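Local coordinates for phenylacetic acid degradation protein paaI (Escherichia coli, PDB 2FS2) that is a hot dog-fold thioesterase of phenylacetate degradation that prefers ring-hydroxylated phenylacetyl-CoA esters, at residues 109-114 against 128-133; 33-38 against 66-71; 91-96 against 116-121; 21-26 against 37-42; 4-9 against 28-33. All coordinates share one frame; numbering follows the deposited sequence.

Interaction 1 (109-114 against 128-133)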
# COMPACT_ATOMS: atom_id res chain seq x y z
N GLY B 109 -5.92 5.37 -13.40
CA GLY B 109 -6.08 3.94 -13.60
C GLY B 109 -5.41 3.10 -12.54
O GLY B 109 -4.56 3.59 -11.86
N VAL B 110 -5.85 1.87 -12.39
CA VAL B 110 -5.17 0.89 -11.55
C VAL B 110 -4.66 -0.34 -12.39
O VAL B 110 -5.41 -0.89 -13.18
CB VAL B 110 -6.08 0.37 -10.40
CG1 VAL B 110 -5.24 -0.51 -9.40
CG2 VAL B 110 -6.65 1.58 -9.58
N TYR B 111 -3.41 -0.75 -12.15
CA TYR B 111 -2.74 -1.82 -12.96
C TYR B 111 -2.06 -2.73 -11.96
O TYR B 111 -1.40 -2.25 -11.03
CB TYR B 111 -1.64 -1.22 -13.83
CG TYR B 111 -2.26 -0.45 -15.04
CD1 TYR B 111 -2.90 0.78 -14.82
CD2 TYR B 111 -2.31 -1.02 -16.32
CE1 TYR B 111 -3.59 1.46 -15.87
CE2 TYR B 111 -3.01 -0.36 -17.42
CZ TYR B 111 -3.59 0.90 -17.16
OH TYR B 111 -4.32 1.51 -18.08
N ASP B 112 -2.21 -4.03 -12.19
CA ASP B 112 -1.61 -5.07 -11.36
C ASP B 112 -0.48 -5.63 -12.19
O ASP B 112 -0.70 -5.95 -13.35
CB ASP B 112 -2.58 -6.17 -11.19
CG ASP B 112 -3.50 -5.93 -9.99
OD1 ASP B 112 -3.40 -4.80 -9.44
OD2 ASP B 112 -4.31 -6.77 -9.49
N ILE B 113 0.66 -5.84 -11.54
CA ILE B 113 1.80 -6.39 -12.24
C ILE B 113 2.25 -7.63 -11.41
O ILE B 113 2.31 -7.61 -10.17
CB ILE B 113 2.99 -5.38 -12.30
CG1 ILE B 113 2.86 -4.26 -13.34
CG2 ILE B 113 4.35 -6.13 -12.53
CD1 ILE B 113 1.65 -3.23 -13.10
N GLU B 114 2.59 -8.71 -12.09
CA GLU B 114 3.19 -9.85 -11.37
C GLU B 114 4.52 -10.17 -12.03
O GLU B 114 4.57 -10.33 -13.25
CB GLU B 114 2.23 -11.02 -11.47
CG GLU B 114 2.80 -12.35 -10.87
CD GLU B 114 1.71 -13.38 -10.55
OE1 GLU B 114 0.57 -13.21 -11.11
OE2 GLU B 114 1.97 -14.36 -9.74
N GLY B 128 -0.19 -0.61 -9.13
CA GLY B 128 0.25 0.73 -9.40
C GLY B 128 -0.99 1.57 -9.77
O GLY B 128 -1.91 1.11 -10.42
N LYS B 129 -0.92 2.82 -9.44
CA LYS B 129 -2.03 3.68 -9.77
C LYS B 129 -1.46 4.72 -10.75
O LYS B 129 -0.42 5.27 -10.50
CB LYS B 129 -2.40 4.37 -8.51
CG LYS B 129 -3.40 5.53 -8.72
CD LYS B 129 -4.85 5.13 -8.32
CE LYS B 129 -5.87 6.29 -8.48
NZ LYS B 129 -5.14 7.69 -8.37
N SER B 130 -2.14 5.00 -11.84
CA SER B 130 -1.57 5.94 -12.84
C SER B 130 -2.44 7.18 -12.95
O SER B 130 -3.60 7.11 -12.67
CB SER B 130 -1.56 5.31 -14.22
OG SER B 130 -2.81 4.76 -14.57
N HIS B 131 -1.91 8.23 -13.54
CA HIS B 131 -2.57 9.52 -13.67
C HIS B 131 -2.20 10.02 -15.10
O HIS B 131 -1.04 10.02 -15.44
CB HIS B 131 -1.97 10.46 -12.57
CG HIS B 131 -2.47 11.85 -12.60
ND1 HIS B 131 -1.62 12.94 -12.65
CD2 HIS B 131 -3.73 12.36 -12.54
CE1 HIS B 131 -2.34 14.05 -12.65
NE2 HIS B 131 -3.62 13.72 -12.57
N ARG B 132 -3.17 10.31 -15.92
CA ARG B 132 -2.81 10.89 -17.27
C ARG B 132 -2.39 12.33 -17.13
O ARG B 132 -2.93 13.07 -16.31
CB ARG B 132 -4.00 10.70 -18.22
CG ARG B 132 -4.24 9.19 -18.35
CD ARG B 132 -5.35 8.82 -19.14
NE ARG B 132 -5.23 7.46 -19.62
CZ ARG B 132 -6.20 6.89 -20.24
NH1 ARG B 132 -7.32 7.60 -20.39
NH2 ARG B 132 -6.11 5.61 -20.65
N ILE B 133 -1.40 12.74 -17.88
CA ILE B 133 -0.72 14.01 -17.62
C ILE B 133 -0.96 14.94 -18.84
O ILE B 133 -0.45 16.05 -18.89
CB ILE B 133 0.79 13.77 -17.39
CG1 ILE B 133 1.39 12.90 -18.49
CG2 ILE B 133 1.08 13.15 -16.01
CD1 ILE B 133 2.88 13.26 -18.82

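Interaction 2 (33-38 against 66-71)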
# COMPACT_ATOMS: atom_id res chain seq x y z
N GLY B 33 -4.10 -2.00 -22.39
CA GLY B 33 -4.14 -2.26 -20.96
C GLY B 33 -3.27 -3.47 -20.54
O GLY B 33 -3.53 -4.08 -19.47
N PHE B 34 -2.26 -3.87 -21.34
CA PHE B 34 -1.65 -5.16 -21.07
C PHE B 34 -0.27 -5.14 -21.64
O PHE B 34 -0.13 -4.83 -22.85
CB PHE B 34 -2.47 -6.31 -21.67
CG PHE B 34 -1.84 -7.69 -21.47
CD1 PHE B 34 -2.03 -8.41 -20.22
CD2 PHE B 34 -1.09 -8.30 -22.49
CE1 PHE B 34 -1.40 -9.73 -20.04
CE2 PHE B 34 -0.46 -9.58 -22.29
CZ PHE B 34 -0.64 -10.32 -21.05
N ALA B 35 0.73 -5.59 -20.85
CA ALA B 35 2.15 -5.66 -21.36
C ALA B 35 2.90 -6.74 -20.58
O ALA B 35 2.63 -6.91 -19.39
CB ALA B 35 2.87 -4.29 -21.13
N VAL B 36 3.87 -7.40 -21.21
CA VAL B 36 4.67 -8.47 -20.65
C VAL B 36 6.06 -8.12 -21.07
O VAL B 36 6.30 -7.81 -22.29
CB VAL B 36 4.28 -9.89 -21.18
CG1 VAL B 36 5.21 -10.98 -20.64
CG2 VAL B 36 2.90 -10.29 -20.84
N VAL B 37 6.98 -8.06 -20.12
CA VAL B 37 8.31 -7.69 -20.44
C VAL B 37 9.15 -8.69 -19.69
O VAL B 37 8.67 -9.40 -18.80
CB VAL B 37 8.67 -6.18 -20.02
CG1 VAL B 37 7.86 -5.14 -20.88
CG2 VAL B 37 8.36 -5.94 -18.44
N THR B 38 10.41 -8.72 -20.05
CA THR B 38 11.29 -9.79 -19.66
C THR B 38 12.71 -9.26 -19.37
O THR B 38 13.11 -8.25 -19.92
CB THR B 38 11.26 -10.81 -20.80
OG1 THR B 38 11.54 -12.11 -20.26
CG2 THR B 38 12.36 -10.51 -21.77
N ALA B 66 4.44 1.12 -17.00
CA ALA B 66 4.49 2.24 -17.94
C ALA B 66 3.96 1.75 -19.29
O ALA B 66 3.15 2.45 -19.91
CB ALA B 66 5.99 2.85 -18.08
N TYR B 67 4.33 0.53 -19.73
CA TYR B 67 3.87 0.07 -21.04
C TYR B 67 2.37 -0.16 -21.07
O TYR B 67 1.67 0.31 -21.97
CB TYR B 67 4.70 -1.14 -21.57
CG TYR B 67 6.05 -0.61 -22.01
CD1 TYR B 67 7.03 -0.29 -21.11
CD2 TYR B 67 6.28 -0.28 -23.34
CE1 TYR B 67 8.23 0.27 -21.50
CE2 TYR B 67 7.50 0.26 -23.77
CZ TYR B 67 8.49 0.53 -22.85
OH TYR B 67 9.67 1.11 -23.29
N ALA B 68 1.85 -0.87 -20.07
CA ALA B 68 0.47 -1.19 -20.03
C ALA B 68 -0.36 0.13 -19.92
O ALA B 68 -1.36 0.27 -20.61
CB ALA B 68 0.17 -2.14 -18.81
N CYS B 69 0.04 1.08 -19.08
CA CYS B 69 -0.81 2.24 -18.91
C CYS B 69 -0.61 3.34 -19.98
O CYS B 69 -1.33 4.37 -19.97
CB CYS B 69 -0.68 2.86 -17.54
SG CYS B 69 0.76 3.83 -17.18
N ASN B 70 0.35 3.12 -20.86
CA ASN B 70 0.57 4.08 -21.96
C ASN B 70 0.11 3.52 -23.25
O ASN B 70 0.13 4.21 -24.28
CB ASN B 70 2.03 4.54 -22.01
CG ASN B 70 2.27 5.66 -20.96
OD1 ASN B 70 1.89 6.81 -21.18
ND2 ASN B 70 2.84 5.31 -19.80
N SER B 71 -0.39 2.31 -23.19
CA SER B 71 -0.69 1.52 -24.38
C SER B 71 -1.88 2.02 -25.14
O SER B 71 -2.01 1.62 -26.27
CB SER B 71 -1.01 0.08 -24.01
OG SER B 71 -2.21 0.04 -23.28

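Interaction 3 (91-96 against 116-121)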
# COMPACT_ATOMS: atom_id res chain seq x y z
N ALA B 91 21.16 -14.72 -9.94
CA ALA B 91 21.85 -14.61 -11.26
C ALA B 91 21.39 -15.65 -12.23
O ALA B 91 21.26 -16.80 -11.89
CB ALA B 91 23.44 -14.66 -11.15
N GLY B 92 21.07 -15.23 -13.45
CA GLY B 92 20.72 -16.16 -14.51
C GLY B 92 19.21 -16.34 -14.51
O GLY B 92 18.68 -16.83 -15.53
N ASP B 93 18.51 -15.97 -13.42
CA ASP B 93 17.05 -16.18 -13.38
C ASP B 93 16.45 -15.36 -14.52
O ASP B 93 16.88 -14.23 -14.74
CB ASP B 93 16.44 -15.74 -12.05
CG ASP B 93 16.47 -16.84 -10.98
OD1 ASP B 93 17.12 -17.96 -11.19
OD2 ASP B 93 15.87 -16.65 -9.85
N THR B 94 15.48 -15.90 -15.26
CA THR B 94 14.81 -15.01 -16.27
C THR B 94 13.51 -14.61 -15.66
O THR B 94 12.76 -15.48 -15.27
CB THR B 94 14.48 -15.74 -17.60
OG1 THR B 94 15.71 -15.91 -18.29
CG2 THR B 94 13.71 -14.83 -18.62
N LEU B 95 13.21 -13.31 -15.67
CA LEU B 95 12.08 -12.74 -14.92
C LEU B 95 11.10 -12.10 -15.92
O LEU B 95 11.51 -11.36 -16.81
CB LEU B 95 12.60 -11.67 -13.96
CG LEU B 95 13.54 -12.12 -12.86
CD1 LEU B 95 13.91 -11.00 -11.91
CD2 LEU B 95 12.91 -13.25 -12.08
N THR B 96 9.83 -12.41 -15.79
CA THR B 96 8.81 -11.94 -16.67
C THR B 96 7.80 -11.13 -15.80
O THR B 96 7.30 -11.65 -14.80
CB THR B 96 8.15 -13.16 -17.34
OG1 THR B 96 9.17 -13.99 -17.95
CG2 THR B 96 7.37 -12.75 -18.57
N VAL B 116 7.38 -13.20 -12.33
CA VAL B 116 7.44 -14.64 -12.25
C VAL B 116 8.79 -15.02 -12.80
O VAL B 116 9.28 -14.34 -13.74
CB VAL B 116 6.28 -15.21 -13.11
CG1 VAL B 116 6.47 -16.60 -13.44
CG2 VAL B 116 4.87 -15.07 -12.34
N ASN B 117 9.45 -16.03 -12.20
CA ASN B 117 10.72 -16.47 -12.73
C ASN B 117 10.57 -17.63 -13.69
O ASN B 117 9.44 -18.03 -14.04
CB ASN B 117 11.69 -16.80 -11.63
CG ASN B 117 11.33 -18.09 -10.92
OD1 ASN B 117 10.51 -18.90 -11.38
ND2 ASN B 117 11.91 -18.28 -9.78
N GLN B 118 11.70 -18.17 -14.17
CA GLN B 118 11.62 -19.22 -15.17
C GLN B 118 11.01 -20.54 -14.55
O GLN B 118 10.48 -21.40 -15.26
CB GLN B 118 13.00 -19.46 -15.85
CG GLN B 118 13.93 -20.17 -14.83
CD GLN B 118 14.66 -19.20 -13.93
OE1 GLN B 118 14.31 -17.99 -13.78
NE2 GLN B 118 15.67 -19.72 -13.30
N GLN B 119 11.01 -20.72 -13.25
CA GLN B 119 10.34 -21.92 -12.70
C GLN B 119 8.84 -21.67 -12.54
O GLN B 119 8.13 -22.46 -11.86
CB GLN B 119 10.93 -22.28 -11.32
CG GLN B 119 12.37 -22.88 -11.39
CD GLN B 119 12.38 -24.24 -12.23
OE1 GLN B 119 11.82 -25.30 -11.77
NE2 GLN B 119 12.96 -24.18 -13.49
N GLN B 120 8.35 -20.53 -13.04
CA GLN B 120 6.96 -20.12 -12.79
C GLN B 120 6.67 -19.85 -11.31
O GLN B 120 5.57 -20.03 -10.87
CB GLN B 120 6.01 -21.19 -13.31
CG GLN B 120 4.88 -20.75 -14.30
CD GLN B 120 5.37 -19.79 -15.40
OE1 GLN B 120 6.49 -19.99 -15.96
NE2 GLN B 120 4.53 -18.72 -15.72
N LYS B 121 7.65 -19.41 -10.57
CA LYS B 121 7.40 -19.02 -9.21
C LYS B 121 7.27 -17.48 -9.18
O LYS B 121 8.03 -16.76 -9.78
CB LYS B 121 8.54 -19.58 -8.29
CG LYS B 121 8.81 -21.07 -8.48
CD LYS B 121 8.17 -22.04 -7.37
CE LYS B 121 9.23 -22.73 -6.38
NZ LYS B 121 8.70 -23.23 -5.00

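Interaction 4 (21-26 against 37-42)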
# COMPACT_ATOMS: atom_id res chain seq x y z
N LYS B 21 16.59 -0.43 -21.89
CA LYS B 21 17.75 -0.98 -22.61
C LYS B 21 18.98 -1.28 -21.68
O LYS B 21 19.56 -2.37 -21.78
CB LYS B 21 18.09 -0.20 -23.89
CG LYS B 21 16.88 0.11 -24.81
CD LYS B 21 17.41 0.71 -26.15
CE LYS B 21 16.34 1.50 -26.98
NZ LYS B 21 16.51 3.03 -26.80
N ALA B 22 19.30 -0.39 -20.73
CA ALA B 22 20.43 -0.61 -19.80
C ALA B 22 20.21 -1.83 -18.94
O ALA B 22 21.17 -2.52 -18.59
CB ALA B 22 20.64 0.59 -18.88
N LEU B 23 18.97 -2.07 -18.53
CA LEU B 23 18.70 -3.25 -17.74
C LEU B 23 18.40 -4.54 -18.56
O LEU B 23 18.15 -5.58 -17.92
CB LEU B 23 17.53 -2.99 -16.83
CG LEU B 23 17.85 -2.05 -15.69
CD1 LEU B 23 16.47 -1.41 -15.35
CD2 LEU B 23 18.34 -2.84 -14.53
N GLY B 24 18.45 -4.46 -19.92
CA GLY B 24 18.14 -5.56 -20.80
C GLY B 24 16.66 -5.96 -20.83
O GLY B 24 16.34 -7.11 -21.03
N ILE B 25 15.75 -5.02 -20.60
CA ILE B 25 14.33 -5.36 -20.66
C ILE B 25 13.90 -5.47 -22.13
O ILE B 25 14.22 -4.61 -22.93
CB ILE B 25 13.48 -4.33 -19.80
CG1 ILE B 25 14.02 -4.36 -18.42
CG2 ILE B 25 12.04 -4.70 -19.68
CD1 ILE B 25 13.36 -3.48 -17.47
N ASP B 26 13.24 -6.57 -22.46
CA ASP B 26 12.62 -6.74 -23.72
C ASP B 26 11.08 -6.78 -23.62
O ASP B 26 10.53 -7.31 -22.65
CB ASP B 26 13.10 -8.05 -24.28
CG ASP B 26 14.59 -8.02 -24.60
OD1 ASP B 26 14.99 -7.16 -25.43
OD2 ASP B 26 15.45 -8.81 -24.07
N VAL B 37 6.98 -8.06 -20.12
CA VAL B 37 8.31 -7.69 -20.44
C VAL B 37 9.15 -8.69 -19.69
O VAL B 37 8.67 -9.40 -18.80
CB VAL B 37 8.67 -6.18 -20.02
CG1 VAL B 37 7.86 -5.14 -20.88
CG2 VAL B 37 8.36 -5.94 -18.44
N THR B 38 10.41 -8.72 -20.05
CA THR B 38 11.29 -9.79 -19.66
C THR B 38 12.71 -9.26 -19.37
O THR B 38 13.11 -8.25 -19.92
CB THR B 38 11.26 -10.81 -20.80
OG1 THR B 38 11.54 -12.11 -20.26
CG2 THR B 38 12.36 -10.51 -21.77
N MSE B 39 13.43 -9.87 -18.46
CA MSE B 39 14.77 -9.40 -18.12
C MSE B 39 15.52 -10.55 -17.49
O MSE B 39 14.95 -11.33 -16.75
CB MSE B 39 14.65 -8.26 -17.09
CG MSE B 39 15.96 -7.92 -16.41
SE MSE B 39 15.62 -6.60 -14.96
CE MSE B 39 15.87 -5.13 -16.02
N THR B 40 16.80 -10.64 -17.74
CA THR B 40 17.63 -11.64 -17.09
C THR B 40 18.42 -10.97 -15.97
O THR B 40 18.90 -9.86 -16.11
CB THR B 40 18.50 -12.30 -18.18
OG1 THR B 40 17.59 -12.99 -19.11
CG2 THR B 40 19.47 -13.42 -17.61
N VAL B 41 18.46 -11.59 -14.80
CA VAL B 41 19.26 -11.08 -13.68
C VAL B 41 20.73 -11.48 -13.96
O VAL B 41 21.02 -12.68 -14.10
CB VAL B 41 18.79 -11.78 -12.43
CG1 VAL B 41 19.67 -11.40 -11.24
CG2 VAL B 41 17.26 -11.51 -12.23
N THR B 42 21.57 -10.46 -14.17
CA THR B 42 23.03 -10.49 -14.25
C THR B 42 23.67 -10.22 -12.88
O THR B 42 23.02 -9.67 -11.95
CB THR B 42 23.46 -9.36 -15.16
OG1 THR B 42 22.97 -8.12 -14.62
CG2 THR B 42 22.79 -9.46 -16.50
O HOH W 1 19.19 -8.09 -18.17
O HOH W 2 17.96 -9.08 -20.29

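Interaction 5 (4-9 against 28-33)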
# COMPACT_ATOMS: atom_id res chain seq x y z
N HIS B 4 -2.45 -3.86 -32.14
CA HIS B 4 -1.47 -3.23 -33.03
C HIS B 4 -1.15 -1.79 -32.58
O HIS B 4 -0.02 -1.35 -32.67
CB HIS B 4 -2.01 -3.23 -34.46
CG HIS B 4 -1.07 -2.67 -35.45
ND1 HIS B 4 0.02 -3.37 -35.90
CD2 HIS B 4 -1.06 -1.48 -36.11
CE1 HIS B 4 0.69 -2.63 -36.77
NE2 HIS B 4 0.06 -1.47 -36.91
N LYS B 5 -2.12 -1.08 -32.02
CA LYS B 5 -1.90 0.30 -31.64
C LYS B 5 -1.06 0.22 -30.39
O LYS B 5 -0.12 0.99 -30.19
CB LYS B 5 -3.23 0.96 -31.34
CG LYS B 5 -4.13 1.21 -32.62
CD LYS B 5 -5.46 2.07 -32.20
CE LYS B 5 -6.60 2.10 -33.25
NZ LYS B 5 -7.13 0.73 -33.69
N ALA B 6 -1.40 -0.78 -29.55
CA ALA B 6 -0.66 -0.91 -28.29
C ALA B 6 0.80 -1.13 -28.65
O ALA B 6 1.65 -0.58 -28.03
CB ALA B 6 -1.19 -2.08 -27.46
N TRP B 7 1.10 -1.93 -29.65
CA TRP B 7 2.50 -2.18 -29.95
C TRP B 7 3.21 -1.01 -30.59
O TRP B 7 4.42 -0.82 -30.41
CB TRP B 7 2.58 -3.33 -30.94
CG TRP B 7 2.79 -4.71 -30.35
CD1 TRP B 7 1.90 -5.70 -30.28
CD2 TRP B 7 4.01 -5.22 -29.74
NE1 TRP B 7 2.46 -6.79 -29.65
CE2 TRP B 7 3.76 -6.51 -29.34
CE3 TRP B 7 5.28 -4.68 -29.49
CZ2 TRP B 7 4.73 -7.32 -28.77
CZ3 TRP B 7 6.27 -5.50 -28.94
CH2 TRP B 7 5.98 -6.80 -28.62
N GLN B 8 2.50 -0.25 -31.40
CA GLN B 8 3.10 1.02 -31.94
C GLN B 8 3.50 1.94 -30.83
O GLN B 8 4.58 2.49 -30.81
CB GLN B 8 2.08 1.78 -32.81
CG GLN B 8 1.69 0.99 -34.02
CD GLN B 8 0.97 1.81 -35.01
OE1 GLN B 8 1.52 2.05 -36.09
NE2 GLN B 8 -0.24 2.26 -34.69
N ASN B 9 2.59 2.13 -29.85
CA ASN B 9 2.97 2.92 -28.68
C ASN B 9 4.17 2.39 -27.97
O ASN B 9 5.07 3.17 -27.63
CB ASN B 9 1.76 3.02 -27.72
CG ASN B 9 0.61 3.79 -28.38
OD1 ASN B 9 0.86 4.81 -28.96
ND2 ASN B 9 -0.59 3.26 -28.38
N ILE B 28 7.71 -8.39 -24.89
CA ILE B 28 7.27 -9.62 -25.58
C ILE B 28 5.79 -9.70 -25.81
O ILE B 28 5.34 -10.50 -26.61
CB ILE B 28 7.80 -10.95 -24.88
CG1 ILE B 28 7.13 -11.17 -23.52
CG2 ILE B 28 9.36 -10.80 -24.71
CD1 ILE B 28 7.48 -12.64 -22.88
N SER B 29 4.99 -8.89 -25.14
CA SER B 29 3.59 -8.99 -25.47
C SER B 29 2.88 -7.65 -25.15
O SER B 29 3.28 -6.94 -24.25
CB SER B 29 2.98 -10.22 -24.79
OG SER B 29 1.53 -10.29 -25.07
N MSE B 30 1.85 -7.31 -25.91
CA MSE B 30 1.22 -5.96 -25.83
C MSE B 30 -0.21 -6.04 -26.26
O MSE B 30 -0.56 -6.61 -27.28
CB MSE B 30 1.86 -4.88 -26.76
CG MSE B 30 3.21 -4.37 -26.43
SE MSE B 30 3.26 -3.53 -24.54
CE MSE B 30 1.64 -2.26 -24.60
N ASP B 31 -1.09 -5.52 -25.46
CA ASP B 31 -2.46 -5.38 -25.90
C ASP B 31 -2.99 -4.15 -25.19
O ASP B 31 -2.31 -3.56 -24.38
CB ASP B 31 -3.27 -6.59 -25.49
CG ASP B 31 -4.50 -6.82 -26.34
OD1 ASP B 31 -4.86 -6.03 -27.35
OD2 ASP B 31 -5.19 -7.82 -26.04
N GLU B 32 -4.23 -3.74 -25.44
CA GLU B 32 -4.64 -2.49 -24.79
C GLU B 32 -4.73 -2.77 -23.26
O GLU B 32 -5.38 -3.71 -22.93
CB GLU B 32 -6.03 -2.23 -25.27
CG GLU B 32 -6.63 -1.07 -24.53
CD GLU B 32 -7.96 -0.61 -25.19
OE1 GLU B 32 -8.81 -1.52 -25.33
OE2 GLU B 32 -8.12 0.64 -25.59
N GLY B 33 -4.10 -2.00 -22.39
CA GLY B 33 -4.14 -2.26 -20.96
C GLY B 33 -3.27 -3.47 -20.54
O GLY B 33 -3.53 -4.08 -19.47

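Interaction 1 (109-114 against 128-133)
Strands 109-114 and 128-132 run antiparallel, with G109 facing S130 and Y111 facing G128 as hydrogen-bonded pairs and V110 facing K129 as the non-hydrogen-bonded pair between them. At one end, G109 N donates to S130 O at 3.0 Å and S130 N returns a bond to G109 O at 2.8 Å. At the other, Y111 N reaches G128 O at 3.0 Å, while G128 N meets Y111 O at 2.8 Å. Between the pairs, the CA-H groups of V110 and K129 lean on the carbonyl oxygens of G128 and G109.

On the face shared by Y111 and S130, Y111 CG stands beside its own backbone N, anti to the carbonyl carbon (chi1 -75°). Farther out, Y111 CE1 lies 3.6 Å from S130 OG, which meets the ring obliquely. Glycine suits position 109, because a CB there would press against S130 OG, and serine is compact enough to sit opposite it. The phenol OH of Y111 hydrogen-bonds to Q104 and Q72. On the other face, V110 CG2 touches the aliphatic part of K129 at CD, 4.2 Å away; V110 also packs on L125 of the second subunit, as suits a branched apolar residue.

The two strands form the hairpin 108-116/122-132 of the curved antiparallel sheet that wraps the central helix in the hot dog fold; Y111 and I113 lie on its helix side, against 54-70.

Interaction 2 (33-38 against 66-71)
Strand 34-38 and helix segment 66-70 run nearly antiparallel, their axes 6.5 Å apart at closest approach, the CA atoms of F34 and A68 coming nearest each other. Such closeness needs small groups. A35 CB points to the helix and meets Y67 CB at 3.7 Å and A68 CB at 4.2 Å, while A68 CB rests 3.9 Å from F34 N. Alanine suits both places because its single methyl fits the close approach of strand and helix. The aromatic part of Y67 leads away from the strand, and its OH bonds to D17.

S71 makes the polar link. Its OG stands between its own backbone N and carbonyl carbon (chi1 67°), where it accepts G33 N at 2.9 Å in a nearly straight bond and donates to A68 O at 2.8 Å. One hydroxyl thus ties the helix segment, at A68 O, to the loop ahead of the strand, where the positive phi of G33 favours glycine. An alanine in place of S71 would probably leave G33 N and A68 O without these mates and the loop less firmly held.

Around this contact, Y67 packs on helix 2-15, A35 touches M30 of strand 26-31, and A68 meets A99 of strand 94-101 and Y111 of strand 108-116.

Interaction 3 (91-96 against 116-121)
Q118 folds back onto D93 and T94 because CG stands between its backbone N and carbonyl carbon (chi1 72°) and the chain then bends at chi2 (-87°), which swings CD toward the other segment. The amide end grips two groups at once. Q118 NE2 donates to D93 OD1 at 3.1 Å in an almost straight bond that lies in the amide plane but comes from above the carboxylate plane. Q118 OE1 accepts T94 N at 2.8 Å, the donor standing above the plane of the amide carbonyl. Glutamine suits the place, offering a donor and an acceptor on one flat group. The other carboxylate oxygen of D93, OD2, accepts F90 N. An alanine in place of D93 would probably leave Q118 NE2 and F90 N without these carboxylate acceptors and the amide freer to turn.

Beyond the glutamine, T96 and V116 form an antiparallel hydrogen-bonded pair: T96 N reaches V116 O at 2.9 Å and V116 N reaches T96 O at the same distance. Both are beta-branched and fit an extended strand. L95 CD2 packs on N117 CB at 3.8 Å. N117 begins a type I beta turn ending at Q120, and N117 OD1 accepts K121 N at 3.0 Å, a bond that ties N117 to K121 across the turn.

The contact thus joins the start of strand 94-101 to the turn between strands 108-116 and 122-132. L95 reaches inward to L57 and L60 of helix 54-70 and to V123, while T94 and T96 touch T38 of the neighbouring strand 34-40.

Interaction 4 (21-26 against 37-42)
T38 O is met from two residues of the other segment: D26 N lies 3.0 Å from T38 O in a hydrogen bond. I25 CA, at 3.2 Å from T38 O, adds a weaker C-H contact. T38 N completes the antiparallel hydrogen-bonded pair by donating to D26 O, also at 3.0 Å. D26 begins strand 26-31 and T38 lies near the end of strand 34-40, which puts the pair at the open end of their hairpin. The lead-in to it is a Schellman motif ending helix 18-22, in which G24 takes a positive phi that favours glycine.

On the face shared by D26 and T38, D26 CB meets T38 CG2 at 3.6 Å, methylene against methyl. I25 packs inward, its CG2 lying 3.7 Å from V37 CB; both branched residues go on to touch helix 54-70. M39, a selenomethionine, packs against L23 and I25, but the placing of its CE is doubtful.

Past the paired residues two waters bridge the backbones. One donates to both L23 O and T40 O; the second donates to G24 O at 2.7 Å and accepts T40 N at 3.2 Å.

Interaction 5 (4-9 against 28-33)
The N-terminal helix 2-15 lies against strand 26-31, meeting it through A6 and W7, which pack on M30 and D31. Between helix 4-9 and strand 28-31 the axes come within 6.4 Å and run at 120°. W7 lays the face of its indole over M30. The CB of this selenomethionine sits 3.4 Å from the centroid of the five-membered ring of W7 and only 5° off its normal, a CH-pi contact, and M30 CG lies over the centre of the indole, 3.5 Å from W7 CD2. M30 CG is anti to the carbonyl carbon, and further bends at chi2 and chi3 carry the chain on to bring M30 CE within 4.0 Å of A6 CB.

The strand is half of a hairpin with 34-40, and I28 and S29 both face V36 in a classic beta bulge. The six-membered part of the indole reaches this irregular spot: I28 O lies at its edge, 3.9 Å from W7 CZ2. A broad flat ring suits such a stretch, covering side chain and backbone together.

A6 CB points toward the strand, 3.6 Å from D31 C, and the small methyl permits that approach. M30 O accepts a bond from S3 OG.

In the fold
From the N terminus, interaction 5 brings strand 26-31 back onto helix 2-15. Interaction 4 crosses it, pairing the segment after helix 18-22 with strand 34-40; it closes the hairpin of strands 26-31 and 34-40, whose first strand is the one held by interaction 5. Interaction 2 opens on G33, where interaction 5 ends, and shares V37 and T38 with interaction 4; it closes the loop to the C-terminal part of helix 54-70. Later in the chain, interactions 3 and 1 also cross: 91-96 meets the turn at 116-121, while 109-114 pairs with 128-133. Interaction 3 adjoins interaction 4 through neighbouring strands, and Y111 of interaction 1 packs on A68 and C69 of interaction 2, tying sheet to helix.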